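Local coordinates for protein tungsten-containing formylmethanofuran dehydrogenase 2 subunit C (Methanothermobacter wolfeii, PDB 5T5I) that probably serves as the beta-helical scaffold subunit of the tungsten enzyme complex that reduces carbon dioxide to formylmethanofuran in the first step of methanogenesis, at residues 9-14 against 71-76; 22-27 against 82-87; 65-70 against 86-91; 130-135 against 156-161; 170-175 against 191-196. All blocks are in the same frame, centred on the assembly; numbering follows the deposited sequence.

Contact 1: residues 9-14 against 71-76; sequences KEQPEV and GDVYNT
Gln-11 meets Asn-75 where two irregular pieces of chain pass each other, their CA atoms 6.3 Å apart, and the piece carrying Asn-75 is folded as a type I beta turn from Val-73 to Thr-76. CB of Gln-11 is directed toward this turn, and the chain is bent at chi2 (-91°), which turns CD out of line with its start. The amide oxygen is held by two donors, both lying in the carbonyl plane. Asn-75 N reaches Gln-11 OE1 at 2.9 Å through a bent bond (136° at the hydrogen), while Thr-76 OG1 gives its proton to a lone pair of Gln-11 OE1, also at 2.9 Å. Beside this polar end, the aliphatic part of Gln-11 slides past the ring of Tyr-74 in the opposite direction, with Gln-11 CB 3.6 Å from Tyr-74 CE1. Asn-75 makes a second link, to the next residue: its ND2 donates to Pro-12 O at 2.9 Å, almost straight and with the acceptor in the amide plane. A water accepts from Asn-75 ND2 and lies within hydrogen-bonding distance of Glu-13 O; the Glu-13 carboxylate itself pairs with a basic side chain of another protein chain. An alanine in place of Gln-11 would probably leave Asn-75 N and Thr-76 OG1 without their shared acceptor and the turn less firmly held. Neutral amides suit the task: the glutamine oxygen accepts from a backbone N-H and a hydroxyl of the turn, the asparagine nitrogen donates to the proline carbonyl, and the loops are joined without a buried charge.

Contact 2: residues 22-27 against 82-87; sequences KPDVFA and EMTAGE
The carboxylate of Asp-24 reaches obliquely across to Thr-84 and takes a donor on each oxygen. Thr-84 N gives a fairly straight bond to Asp-24 OD1 at 3.0 Å, arriving on the syn side but 25° out of the carboxylate plane. Thr-84 OG1 donates to the syn lone pair of Asp-24 OD2 at 2.7 Å. In Thr-84, OG1 lies between the backbone N and the carbonyl carbon (chi1 76°), near enough to the N-H for one residue to offer both donors. Next to this pair, Pro-23 turns its ring toward the other segment. Its CD and CG meet the terminal methyl of Met-83, with Pro-23 CD 4.0 Å from Met-83 CE. Gly-86 suits its place because a side chain would collide with the Pro-23 ring and, at these backbone angles, press on the carbonyl of Ala-85. Lys-22 lays its CB against Met-83 CB at 3.9 Å and sends NZ to the carbonyls of Gln-81 and Pro-19. Pro-23 fits the first turn of helix 23-26, which needs no N-H there. With Phe-26, which also touches Ile-4 and Leu-6, it covers Ile-67, consistent with a cover over the N-terminal end of the beta-helix. Apolar packing has a probable cost, since Ala-85 O is buried under CG and CB of Pro-23 with no polar partner; the paired bonds of Asp-24 to Thr-84 probably help to set how the short helix sits.

Contact 3: residues 65-70 against 86-91; sequences IKIIID and GEIIVR
Lys-66 to Ile-69 pair one for one with Glu-87 to Val-90 as parallel strands, their axes 4.6 Å apart at closest and 12° from perfect alignment. Five backbone hydrogen bonds pass between them, beginning with Glu-87 N to Ile-65 O and ending with Arg-91 N to Ile-69 O. On one face Ile-67 sits beside Ile-88 and Ile-69 beside Val-90, with Ile-69 CD1 4.1 Å from Val-90 CG2; such side chains suit extended backbone and stack beta-branched on beta-branched. Pro-23 and Phe-26 of helix 23-26 pack on this face. The other face mixes isoleucine with charged side chains. Lys-66 lies side by side with Glu-87, but its NZ stands 3.9 Å from Glu-87 OE1, a long salt bridge, and Lys-66 CE presses tightly on Ile-89 CD1 at 3.4 Å. Arg-91 extends across toward the neighbouring strand, where Ile-68 CG2 lies 3.6 Å from Arg-91 CZ, over the centre of one guanidinium face. CG of Asp-70 is anti to the backbone N (chi1 -166°), which brings the carboxylate near the guanidinium edge. There Arg-91 NH1 donates to Asp-70 OD1 at 3.2 Å, in its own plane yet from above the carboxylate, the two planes being 85° apart. An alanine in place of Asp-70 would probably leave NH1 without this charged mate and the guanidinium freer to turn over Ile-68. Parallel strands in exact register, with isoleucine and valine columns on one side, are typical of neighbouring coils in a beta-helix.

Contact 4: residues 130-135 against 156-161; sequences GDAGDY and GNADNE
Gly-130 to Tyr-135 and Gly-156 to Glu-161 are equivalent bends on successive coils of the beta-helix, running almost parallel. Here side chains stand in for part of the backbone ladder. Asp-131 OD1 accepts from Asn-157 N at 2.9 Å, on the anti side and 32° out of the carboxylate plane. CG of Asp-134 is anti to the carbonyl carbon, beside the backbone N (chi1 -57°), which brings the carboxylate beside Asn-160; Asp-134 OD1 accepts from Asn-160 N at 2.9 Å, also on the anti side and nearer its plane. Between and beyond these lie backbone bonds such as Ala-132 N to Asn-157 O and Tyr-135 N to Asn-160 O. The pattern recurs along the helix: Asn-112 OD1 serves Asp-131 N on one flank, and Asn-157 OD1 serves Asp-176 N on the other. Such a ladder of Asp and Asn residues in repeated glycine-rich bends fits the GXGXG-type beta-helix to which this subunit probably belongs. Gly-156 suits its place, since a side chain would collide with Asp-131 OD1 and Gly-130 O. Ala-132 CB and Ala-158 CB pack at 4.3 Å. A water donates to both Asp-134 OD2 and Asp-159 OD2, which probably eases the repulsion between these carboxylates; Asp-134 OD2 also meets Ser-94 of the subunit fwdD chain. Tyr-135 and Glu-161 run side by side, ring and carboxylate planes 57° apart, Tyr-135 OH bonding to Arg-141 and Glu-161 OE1 to a basic side chain of another protein chain.

Contact 5: residues 170-175 against 191-196; sequences KIIIKG and IIEGNV
Ile-172 and Ile-173 pair with Ile-191 and Ile-192 in parallel register, and the strands are joined by straight backbone bonds. Ile-191 N donates to Ile-171 O, Ile-173 N to Ile-191 O at 2.9 Å, and Glu-193 N to Ile-173 O at 2.8 Å, the last nearly straight at 176°. Beyond the strand ends Gly-194 N makes only a weak, bent bond to Gly-175 O. A side chain on Gly-194 would collide with Gly-175 O, which explains why this place suits a residue without one. Among apolar contacts, Ile-172 CG1 approaches Ile-191 CB at 4.3 Å on the face that also meets Glu-236, while Ile-173 and Ile-192 face each other through CG1 on the opposite face, where Ile-192 also touches Val-177 and Pro-181. The charged pair is Lys-174 and Glu-193, which lie side by side and point the same way. Lys-174 NZ meets Glu-193 OE2 at 3.4 Å in a salt bridge whose hydrogen bond is weak, and Lys-174 CG rests 3.6 Å from Glu-193 OE1. Chi3 (139°) and chi4 (14°) of the lysine lie away from staggered values, and chi4 sets NZ where it meets Glu-193 OE2. A water completes the polar set by donating to Lys-174 O and, at 2.7 Å, to Glu-193 OE1. OE2 of the glutamate thus takes the ammonium, while OE1 takes the water and packs on the lysine's CB and CG; the weakly bonded ion pair probably adds less to the grip than the straight backbone bonds and the isoleucine packing beside it.

Contacts 1, 2 and 3 gather at the N-terminal end of the beta-helix, and along the chain the segments of contacts 1 and 2 interleave. Contacts 2 and 3 lie about 10 Å apart between centres and share Gly-86 and Glu-87, with helix 23-26 packed on Ile-67. Contact 1, about 16 Å from contact 3 between centres, touches it where Val-73 meets Val-90. Contacts 4 and 5 follow in series, about 10 Å apart between centres; Ala-158 and Gly-156 pack on Ile-173. Contacts 3 and 5, about 25 Å apart between centres, join neighbouring coils through strands, and contact 4 joins two other coils through their bends. Repeated coil-to-coil bonding thus runs through the domain, with loops and a helix probably closing its start.

Contact 1: residues 9-14 against 71-76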
# COMPACT_ATOMS: atom_id res chain seq x y z
N LYS C 9 -43.80 34.66 -25.01
CA LYS C 9 -43.32 34.86 -26.37
C LYS C 9 -41.87 34.31 -26.30
O LYS C 9 -41.49 33.74 -25.28
CB LYS C 9 -43.37 36.35 -26.74
CG LYS C 9 -44.80 36.89 -26.76
CD LYS C 9 -44.85 38.38 -26.96
CE LYS C 9 -46.27 38.89 -27.00
NZ LYS C 9 -46.33 40.37 -27.05
N GLU C 10 -41.05 34.47 -27.35
CA GLU C 10 -39.68 33.95 -27.29
C GLU C 10 -38.90 34.59 -26.13
O GLU C 10 -38.86 35.82 -26.00
CB GLU C 10 -38.94 34.18 -28.62
CG GLU C 10 -37.56 33.55 -28.64
CD GLU C 10 -36.93 33.42 -30.01
OE1 GLU C 10 -36.32 32.36 -30.29
OE2 GLU C 10 -37.03 34.39 -30.81
N GLN C 11 -38.29 33.75 -25.27
CA GLN C 11 -37.50 34.26 -24.15
C GLN C 11 -36.23 34.92 -24.70
O GLN C 11 -35.63 34.39 -25.63
CB GLN C 11 -37.12 33.14 -23.17
CG GLN C 11 -38.28 32.66 -22.31
CD GLN C 11 -38.37 33.41 -21.01
OE1 GLN C 11 -37.64 33.10 -20.05
NE2 GLN C 11 -39.30 34.35 -20.90
N PRO C 12 -35.82 36.08 -24.15
CA PRO C 12 -34.58 36.72 -24.63
C PRO C 12 -33.31 36.05 -24.09
O PRO C 12 -33.37 35.37 -23.06
CB PRO C 12 -34.71 38.15 -24.09
CG PRO C 12 -35.52 38.01 -22.85
CD PRO C 12 -36.44 36.84 -23.04
N GLU C 13 -32.16 36.27 -24.77
CA GLU C 13 -30.85 35.77 -24.30
C GLU C 13 -30.36 36.52 -23.06
O GLU C 13 -29.68 35.93 -22.22
CB GLU C 13 -29.78 35.85 -25.40
CG GLU C 13 -29.95 34.81 -26.50
CD GLU C 13 -28.70 34.50 -27.30
OE1 GLU C 13 -27.75 35.32 -27.29
OE2 GLU C 13 -28.66 33.42 -27.93
N VAL C 14 -30.67 37.84 -22.96
CA VAL C 14 -30.38 38.64 -21.78
C VAL C 14 -31.57 38.32 -20.86
O VAL C 14 -32.69 38.59 -21.28
CB VAL C 14 -30.29 40.15 -22.09
CG1 VAL C 14 -30.21 40.97 -20.80
CG2 VAL C 14 -29.10 40.44 -22.99
N GLY C 71 -45.96 27.86 -20.56
CA GLY C 71 -44.77 27.69 -21.37
C GLY C 71 -43.48 27.79 -20.60
O GLY C 71 -43.48 28.02 -19.38
N ASP C 72 -42.38 27.64 -21.30
CA ASP C 72 -41.05 27.66 -20.71
C ASP C 72 -40.55 29.08 -20.43
O ASP C 72 -40.53 29.92 -21.33
CB ASP C 72 -40.07 26.90 -21.63
CG ASP C 72 -38.70 26.69 -21.03
OD1 ASP C 72 -38.58 26.75 -19.79
OD2 ASP C 72 -37.76 26.44 -21.80
N VAL C 73 -40.12 29.35 -19.18
CA VAL C 73 -39.57 30.66 -18.80
C VAL C 73 -38.19 30.46 -18.17
O VAL C 73 -37.88 31.03 -17.11
CB VAL C 73 -40.55 31.52 -17.95
CG1 VAL C 73 -41.68 32.05 -18.81
CG2 VAL C 73 -41.10 30.75 -16.75
N TYR C 74 -37.35 29.66 -18.86
CA TYR C 74 -35.98 29.31 -18.45
C TYR C 74 -35.09 30.54 -18.20
O TYR C 74 -34.13 30.42 -17.46
CB TYR C 74 -35.30 28.36 -19.48
CG TYR C 74 -34.78 29.07 -20.71
CD1 TYR C 74 -35.63 29.39 -21.76
CD2 TYR C 74 -33.45 29.48 -20.80
CE1 TYR C 74 -35.17 30.09 -22.87
CE2 TYR C 74 -32.98 30.17 -21.91
CZ TYR C 74 -33.85 30.48 -22.95
OH TYR C 74 -33.42 31.14 -24.07
N ASN C 75 -35.39 31.68 -18.85
CA ASN C 75 -34.61 32.91 -18.68
C ASN C 75 -35.38 34.02 -17.96
O ASN C 75 -35.13 35.20 -18.20
CB ASN C 75 -34.03 33.36 -20.04
CG ASN C 75 -32.51 33.28 -20.09
OD1 ASN C 75 -31.86 32.71 -19.21
ND2 ASN C 75 -31.90 33.86 -21.12
N THR C 76 -36.24 33.64 -16.99
CA THR C 76 -37.00 34.60 -16.17
C THR C 76 -36.71 34.33 -14.71
O THR C 76 -36.98 33.23 -14.20
CB THR C 76 -38.49 34.57 -16.49
OG1 THR C 76 -38.65 34.73 -17.90
CG2 THR C 76 -39.27 35.67 -15.77
O HOH W 1 -28.83 33.41 -21.69

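Contact 2: residues 22-27 against 82-87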
# COMPACT_ATOMS: atom_id res chain seq x y z
N LYS C 22 -46.66 37.85 -9.47
CA LYS C 22 -47.15 37.25 -8.24
C LYS C 22 -48.61 37.64 -7.99
O LYS C 22 -49.01 38.74 -8.38
CB LYS C 22 -46.29 37.60 -7.02
CG LYS C 22 -46.02 39.08 -6.77
CD LYS C 22 -45.40 39.26 -5.39
CE LYS C 22 -44.73 40.59 -5.12
NZ LYS C 22 -43.29 40.60 -5.50
N PRO C 23 -49.41 36.78 -7.32
CA PRO C 23 -50.82 37.13 -7.07
C PRO C 23 -51.05 38.47 -6.35
O PRO C 23 -52.04 39.15 -6.64
CB PRO C 23 -51.33 35.94 -6.24
CG PRO C 23 -50.45 34.80 -6.66
CD PRO C 23 -49.10 35.42 -6.82
N ASP C 24 -50.11 38.89 -5.46
CA ASP C 24 -50.20 40.16 -4.73
C ASP C 24 -50.24 41.40 -5.65
O ASP C 24 -50.95 42.36 -5.35
CB ASP C 24 -49.03 40.29 -3.74
CG ASP C 24 -48.99 39.18 -2.72
OD1 ASP C 24 -48.55 38.05 -3.08
OD2 ASP C 24 -49.45 39.40 -1.58
N VAL C 25 -49.50 41.36 -6.77
CA VAL C 25 -49.48 42.47 -7.73
C VAL C 25 -50.66 42.35 -8.70
O VAL C 25 -51.23 43.37 -9.07
CB VAL C 25 -48.13 42.53 -8.49
CG1 VAL C 25 -48.14 43.63 -9.56
CG2 VAL C 25 -46.99 42.77 -7.50
N PHE C 26 -51.01 41.12 -9.13
CA PHE C 26 -52.10 40.89 -10.08
C PHE C 26 -53.46 41.22 -9.46
O PHE C 26 -54.36 41.62 -10.18
CB PHE C 26 -52.06 39.46 -10.64
CG PHE C 26 -51.02 39.17 -11.71
CD1 PHE C 26 -49.78 39.81 -11.70
CD2 PHE C 26 -51.24 38.17 -12.65
CE1 PHE C 26 -48.84 39.53 -12.69
CE2 PHE C 26 -50.28 37.89 -13.63
CZ PHE C 26 -49.08 38.56 -13.63
N ALA C 27 -53.58 41.10 -8.12
CA ALA C 27 -54.84 41.39 -7.41
C ALA C 27 -55.33 42.83 -7.64
O ALA C 27 -54.54 43.77 -7.52
CB ALA C 27 -54.68 41.13 -5.92
N GLU C 82 -41.41 37.02 -2.76
CA GLU C 82 -42.13 37.64 -1.64
C GLU C 82 -43.67 37.57 -1.75
O GLU C 82 -44.36 38.39 -1.13
CB GLU C 82 -41.64 39.09 -1.43
CG GLU C 82 -40.19 39.12 -0.99
CD GLU C 82 -39.50 40.47 -0.94
OE1 GLU C 82 -40.16 41.50 -1.21
OE2 GLU C 82 -38.29 40.49 -0.65
N MET C 83 -44.22 36.56 -2.45
CA MET C 83 -45.67 36.40 -2.54
C MET C 83 -46.22 35.95 -1.17
O MET C 83 -45.50 35.31 -0.40
CB MET C 83 -46.09 35.47 -3.70
CG MET C 83 -45.76 34.00 -3.49
SD MET C 83 -46.23 33.00 -4.93
CE MET C 83 -47.82 32.49 -4.45
N THR C 84 -47.47 36.34 -0.84
CA THR C 84 -48.09 36.03 0.46
C THR C 84 -49.29 35.07 0.37
O THR C 84 -49.68 34.53 1.41
CB THR C 84 -48.56 37.32 1.17
OG1 THR C 84 -49.76 37.80 0.55
CG2 THR C 84 -47.48 38.41 1.21
N ALA C 85 -49.89 34.90 -0.81
CA ALA C 85 -51.08 34.06 -1.00
C ALA C 85 -51.30 33.76 -2.48
O ALA C 85 -50.64 34.35 -3.33
CB ALA C 85 -52.31 34.79 -0.45
N GLY C 86 -52.24 32.88 -2.76
CA GLY C 86 -52.56 32.49 -4.12
C GLY C 86 -51.64 31.40 -4.63
O GLY C 86 -50.95 30.73 -3.85
N GLU C 87 -51.61 31.24 -5.95
CA GLU C 87 -50.88 30.16 -6.57
C GLU C 87 -50.27 30.54 -7.93
O GLU C 87 -50.81 31.38 -8.65
CB GLU C 87 -51.87 28.99 -6.74
CG GLU C 87 -51.23 27.67 -7.07
CD GLU C 87 -52.16 26.47 -7.08
OE1 GLU C 87 -53.38 26.64 -6.84
OE2 GLU C 87 -51.66 25.35 -7.33

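Contact 3: residues 65-70 against 86-91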
# COMPACT_ATOMS: atom_id res chain seq x y z
N ILE C 65 -56.32 34.24 -6.71
CA ILE C 65 -55.62 34.29 -7.99
C ILE C 65 -54.72 33.10 -8.18
O ILE C 65 -53.91 32.78 -7.30
CB ILE C 65 -54.84 35.62 -8.15
CG1 ILE C 65 -55.84 36.76 -8.40
CG2 ILE C 65 -53.80 35.53 -9.29
CD1 ILE C 65 -55.33 38.09 -8.36
N LYS C 66 -54.82 32.49 -9.37
CA LYS C 66 -53.98 31.40 -9.82
C LYS C 66 -53.32 31.86 -11.13
O LYS C 66 -54.02 32.04 -12.13
CB LYS C 66 -54.82 30.14 -10.05
CG LYS C 66 -54.01 28.90 -10.40
CD LYS C 66 -54.92 27.83 -10.99
CE LYS C 66 -54.38 26.43 -10.85
NZ LYS C 66 -55.28 25.55 -10.07
N ILE C 67 -52.00 32.09 -11.12
CA ILE C 67 -51.27 32.48 -12.33
C ILE C 67 -50.75 31.22 -13.01
O ILE C 67 -50.04 30.44 -12.38
CB ILE C 67 -50.11 33.47 -12.03
CG1 ILE C 67 -50.62 34.74 -11.30
CG2 ILE C 67 -49.39 33.85 -13.35
CD1 ILE C 67 -49.52 35.69 -10.74
N ILE C 68 -51.09 31.03 -14.29
CA ILE C 68 -50.60 29.89 -15.07
C ILE C 68 -49.65 30.44 -16.12
O ILE C 68 -50.09 31.19 -16.99
CB ILE C 68 -51.75 29.07 -15.71
CG1 ILE C 68 -52.74 28.57 -14.63
CG2 ILE C 68 -51.17 27.89 -16.54
CD1 ILE C 68 -53.93 27.73 -15.13
N ILE C 69 -48.36 30.06 -16.06
CA ILE C 69 -47.39 30.44 -17.08
C ILE C 69 -47.41 29.26 -18.03
O ILE C 69 -46.87 28.20 -17.69
CB ILE C 69 -45.99 30.77 -16.52
CG1 ILE C 69 -46.11 31.90 -15.47
CG2 ILE C 69 -45.04 31.15 -17.67
CD1 ILE C 69 -44.83 32.43 -14.91
N ASP C 70 -48.10 29.40 -19.16
CA ASP C 70 -48.30 28.30 -20.10
C ASP C 70 -47.14 28.18 -21.09
O ASP C 70 -47.32 28.33 -22.29
CB ASP C 70 -49.65 28.45 -20.83
CG ASP C 70 -50.10 27.20 -21.57
OD1 ASP C 70 -49.73 26.08 -21.13
OD2 ASP C 70 -50.82 27.33 -22.58
N GLY C 86 -52.24 32.88 -2.76
CA GLY C 86 -52.56 32.49 -4.12
C GLY C 86 -51.64 31.40 -4.63
O GLY C 86 -50.95 30.73 -3.85
N GLU C 87 -51.61 31.24 -5.95
CA GLU C 87 -50.88 30.16 -6.57
C GLU C 87 -50.27 30.54 -7.93
O GLU C 87 -50.81 31.38 -8.65
CB GLU C 87 -51.87 28.99 -6.74
CG GLU C 87 -51.23 27.67 -7.07
CD GLU C 87 -52.16 26.47 -7.08
OE1 GLU C 87 -53.38 26.64 -6.84
OE2 GLU C 87 -51.66 25.35 -7.33
N ILE C 88 -49.10 29.96 -8.23
CA ILE C 88 -48.43 30.08 -9.52
C ILE C 88 -48.12 28.65 -10.00
O ILE C 88 -47.60 27.85 -9.23
CB ILE C 88 -47.12 30.92 -9.47
CG1 ILE C 88 -47.36 32.32 -8.87
CG2 ILE C 88 -46.49 31.02 -10.90
CD1 ILE C 88 -46.08 33.14 -8.63
N ILE C 89 -48.43 28.34 -11.26
CA ILE C 89 -48.08 27.07 -11.88
C ILE C 89 -47.26 27.43 -13.11
O ILE C 89 -47.74 28.17 -13.96
CB ILE C 89 -49.33 26.20 -12.25
CG1 ILE C 89 -50.10 25.83 -10.96
CG2 ILE C 89 -48.89 24.92 -13.02
CD1 ILE C 89 -51.33 24.92 -11.15
N VAL C 90 -46.03 26.91 -13.21
CA VAL C 90 -45.18 27.16 -14.38
C VAL C 90 -45.09 25.87 -15.19
O VAL C 90 -44.52 24.89 -14.71
CB VAL C 90 -43.77 27.72 -14.02
CG1 VAL C 90 -43.00 28.10 -15.29
CG2 VAL C 90 -43.88 28.92 -13.07
N ARG C 91 -45.64 25.86 -16.43
CA ARG C 91 -45.62 24.68 -17.31
C ARG C 91 -44.34 24.70 -18.14
O ARG C 91 -44.37 24.82 -19.37
CB ARG C 91 -46.89 24.62 -18.20
CG ARG C 91 -48.16 24.44 -17.39
CD ARG C 91 -49.39 24.47 -18.25
NE ARG C 91 -50.61 24.27 -17.46
CZ ARG C 91 -51.84 24.61 -17.85
NH1 ARG C 91 -52.04 25.17 -19.04
NH2 ARG C 91 -52.88 24.40 -17.05

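Contact 4: residues 130-135 against 156-161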
# COMPACT_ATOMS: atom_id res chain seq x y z
N GLY C 130 -38.94 18.90 -11.64
CA GLY C 130 -37.65 18.59 -12.24
C GLY C 130 -36.52 18.70 -11.23
O GLY C 130 -36.71 18.41 -10.03
N ASP C 131 -35.35 19.14 -11.69
CA ASP C 131 -34.16 19.33 -10.86
C ASP C 131 -34.07 20.79 -10.37
O ASP C 131 -34.68 21.68 -10.96
CB ASP C 131 -32.88 19.04 -11.68
CG ASP C 131 -32.78 17.64 -12.25
OD1 ASP C 131 -33.24 16.69 -11.58
OD2 ASP C 131 -32.18 17.49 -13.33
N ALA C 132 -33.28 21.04 -9.31
CA ALA C 132 -33.03 22.40 -8.80
C ALA C 132 -31.51 22.63 -8.79
O ALA C 132 -30.74 21.68 -8.90
CB ALA C 132 -33.61 22.58 -7.39
N GLY C 133 -31.10 23.88 -8.71
CA GLY C 133 -29.68 24.25 -8.69
C GLY C 133 -29.07 24.23 -7.31
O GLY C 133 -29.44 23.42 -6.45
N ASP C 134 -28.11 25.13 -7.08
CA ASP C 134 -27.46 25.28 -5.78
C ASP C 134 -28.34 26.17 -4.90
O ASP C 134 -29.23 26.86 -5.42
CB ASP C 134 -26.08 25.96 -5.95
CG ASP C 134 -25.13 25.23 -6.89
OD1 ASP C 134 -24.64 24.14 -6.52
OD2 ASP C 134 -24.87 25.75 -8.01
N TYR C 135 -28.09 26.16 -3.58
CA TYR C 135 -28.72 27.06 -2.63
C TYR C 135 -30.26 26.99 -2.56
O TYR C 135 -30.93 28.03 -2.41
CB TYR C 135 -28.27 28.53 -2.90
CG TYR C 135 -26.78 28.76 -2.77
CD1 TYR C 135 -26.15 28.72 -1.53
CD2 TYR C 135 -26.00 29.09 -3.88
CE1 TYR C 135 -24.78 28.93 -1.41
CE2 TYR C 135 -24.63 29.31 -3.76
CZ TYR C 135 -24.03 29.24 -2.53
OH TYR C 135 -22.67 29.47 -2.41
N GLY C 156 -36.68 15.93 -8.52
CA GLY C 156 -35.44 15.49 -9.16
C GLY C 156 -34.26 15.66 -8.22
O GLY C 156 -34.40 15.53 -7.00
N ASN C 157 -33.11 16.01 -8.78
CA ASN C 157 -31.86 16.25 -8.04
C ASN C 157 -31.65 17.73 -7.73
O ASN C 157 -32.27 18.59 -8.36
CB ASN C 157 -30.66 15.76 -8.86
CG ASN C 157 -30.77 14.31 -9.26
OD1 ASN C 157 -31.16 13.46 -8.45
ND2 ASN C 157 -30.45 13.99 -10.50
N ALA C 158 -30.76 18.02 -6.77
CA ALA C 158 -30.32 19.38 -6.44
C ALA C 158 -28.80 19.38 -6.30
O ALA C 158 -28.19 18.30 -6.29
CB ALA C 158 -31.01 19.91 -5.19
N ASP C 159 -28.18 20.54 -6.26
CA ASP C 159 -26.70 20.62 -6.26
C ASP C 159 -26.08 20.90 -4.88
O ASP C 159 -26.20 20.04 -4.01
CB ASP C 159 -26.26 21.62 -7.34
CG ASP C 159 -26.71 21.26 -8.75
OD1 ASP C 159 -26.82 20.04 -9.04
OD2 ASP C 159 -26.93 22.18 -9.56
N ASN C 160 -25.36 22.03 -4.69
CA ASN C 160 -24.65 22.30 -3.44
C ASN C 160 -25.38 23.21 -2.49
O ASN C 160 -26.16 24.07 -2.90
CB ASN C 160 -23.30 22.96 -3.72
CG ASN C 160 -22.26 22.09 -4.38
OD1 ASN C 160 -22.47 20.92 -4.65
ND2 ASN C 160 -21.08 22.64 -4.55
N GLU C 161 -25.03 23.07 -1.21
CA GLU C 161 -25.44 23.97 -0.14
C GLU C 161 -26.95 24.17 0.00
O GLU C 161 -27.41 25.28 0.27
CB GLU C 161 -24.70 25.32 -0.31
CG GLU C 161 -23.18 25.19 -0.27
CD GLU C 161 -22.47 26.51 -0.45
OE1 GLU C 161 -22.35 27.27 0.54
OE2 GLU C 161 -22.14 26.85 -1.61
O HOH W 2 -29.42 19.42 -10.09
O HOH W 3 -26.25 24.75 -10.08

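Contact 5: residues 170-175 against 191-196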
# COMPACT_ATOMS: atom_id res chain seq x y z
N LYS C 170 -38.85 23.21 6.08
CA LYS C 170 -38.56 21.85 5.64
C LYS C 170 -38.16 21.78 4.17
O LYS C 170 -38.82 22.40 3.33
CB LYS C 170 -39.81 20.99 5.87
CG LYS C 170 -39.64 19.52 5.57
CD LYS C 170 -40.72 18.67 6.23
CE LYS C 170 -42.12 18.93 5.71
NZ LYS C 170 -43.15 18.15 6.45
N ILE C 171 -37.12 21.00 3.86
CA ILE C 171 -36.67 20.78 2.48
C ILE C 171 -36.64 19.27 2.22
O ILE C 171 -36.00 18.53 2.96
CB ILE C 171 -35.29 21.42 2.19
CG1 ILE C 171 -35.34 22.95 2.37
CG2 ILE C 171 -34.81 21.05 0.76
CD1 ILE C 171 -33.95 23.64 2.41
N ILE C 172 -37.30 18.83 1.15
CA ILE C 172 -37.31 17.43 0.74
C ILE C 172 -36.73 17.33 -0.68
O ILE C 172 -37.25 17.96 -1.59
CB ILE C 172 -38.73 16.80 0.82
CG1 ILE C 172 -39.27 16.84 2.27
CG2 ILE C 172 -38.72 15.36 0.28
CD1 ILE C 172 -40.74 16.54 2.41
N ILE C 173 -35.64 16.56 -0.85
CA ILE C 173 -35.06 16.28 -2.17
C ILE C 173 -35.34 14.81 -2.43
O ILE C 173 -34.84 13.95 -1.70
CB ILE C 173 -33.52 16.57 -2.25
CG1 ILE C 173 -33.15 17.95 -1.68
CG2 ILE C 173 -33.00 16.42 -3.70
CD1 ILE C 173 -33.82 19.16 -2.31
N LYS C 174 -36.16 14.51 -3.44
CA LYS C 174 -36.50 13.11 -3.74
C LYS C 174 -35.37 12.38 -4.50
O LYS C 174 -35.27 11.16 -4.42
CB LYS C 174 -37.84 13.02 -4.46
CG LYS C 174 -38.99 13.58 -3.61
CD LYS C 174 -40.39 13.33 -4.23
CE LYS C 174 -41.54 12.92 -3.32
NZ LYS C 174 -41.33 13.11 -1.85
N GLY C 175 -34.52 13.14 -5.19
CA GLY C 175 -33.34 12.61 -5.88
C GLY C 175 -32.07 12.74 -5.05
O GLY C 175 -32.10 12.69 -3.81
N ILE C 191 -34.68 16.40 4.32
CA ILE C 191 -34.77 14.97 4.00
C ILE C 191 -34.23 14.78 2.57
O ILE C 191 -34.76 15.36 1.63
CB ILE C 191 -36.21 14.39 4.13
CG1 ILE C 191 -36.74 14.53 5.57
CG2 ILE C 191 -36.21 12.90 3.67
CD1 ILE C 191 -38.23 14.19 5.74
N ILE C 192 -33.20 13.95 2.41
CA ILE C 192 -32.64 13.59 1.09
C ILE C 192 -32.97 12.11 0.86
O ILE C 192 -32.47 11.23 1.56
CB ILE C 192 -31.12 13.91 1.04
CG1 ILE C 192 -30.87 15.44 1.23
CG2 ILE C 192 -30.50 13.44 -0.30
CD1 ILE C 192 -29.56 15.78 1.84
N GLU C 193 -33.87 11.82 -0.09
CA GLU C 193 -34.30 10.45 -0.34
C GLU C 193 -33.26 9.65 -1.14
O GLU C 193 -33.23 8.43 -1.05
CB GLU C 193 -35.69 10.40 -0.99
CG GLU C 193 -36.74 11.10 -0.13
CD GLU C 193 -38.18 11.00 -0.61
OE1 GLU C 193 -38.41 10.52 -1.74
OE2 GLU C 193 -39.07 11.46 0.14
N GLY C 194 -32.41 10.36 -1.88
CA GLY C 194 -31.33 9.78 -2.65
C GLY C 194 -29.99 9.87 -1.94
O GLY C 194 -29.92 9.82 -0.71
N ASN C 195 -28.93 10.02 -2.72
CA ASN C 195 -27.55 10.04 -2.24
C ASN C 195 -26.97 11.43 -1.99
O ASN C 195 -27.50 12.44 -2.47
CB ASN C 195 -26.66 9.32 -3.29
CG ASN C 195 -27.11 7.90 -3.58
OD1 ASN C 195 -27.61 7.18 -2.70
ND2 ASN C 195 -26.96 7.45 -4.82
N VAL C 196 -25.85 11.46 -1.24
CA VAL C 196 -25.06 12.67 -0.93
C VAL C 196 -23.60 12.34 -1.29
O VAL C 196 -23.11 11.28 -0.90
CB VAL C 196 -25.14 13.09 0.56
CG1 VAL C 196 -24.31 14.35 0.83
CG2 VAL C 196 -26.58 13.28 1.01
O HOH W 4 -37.32 9.09 -3.79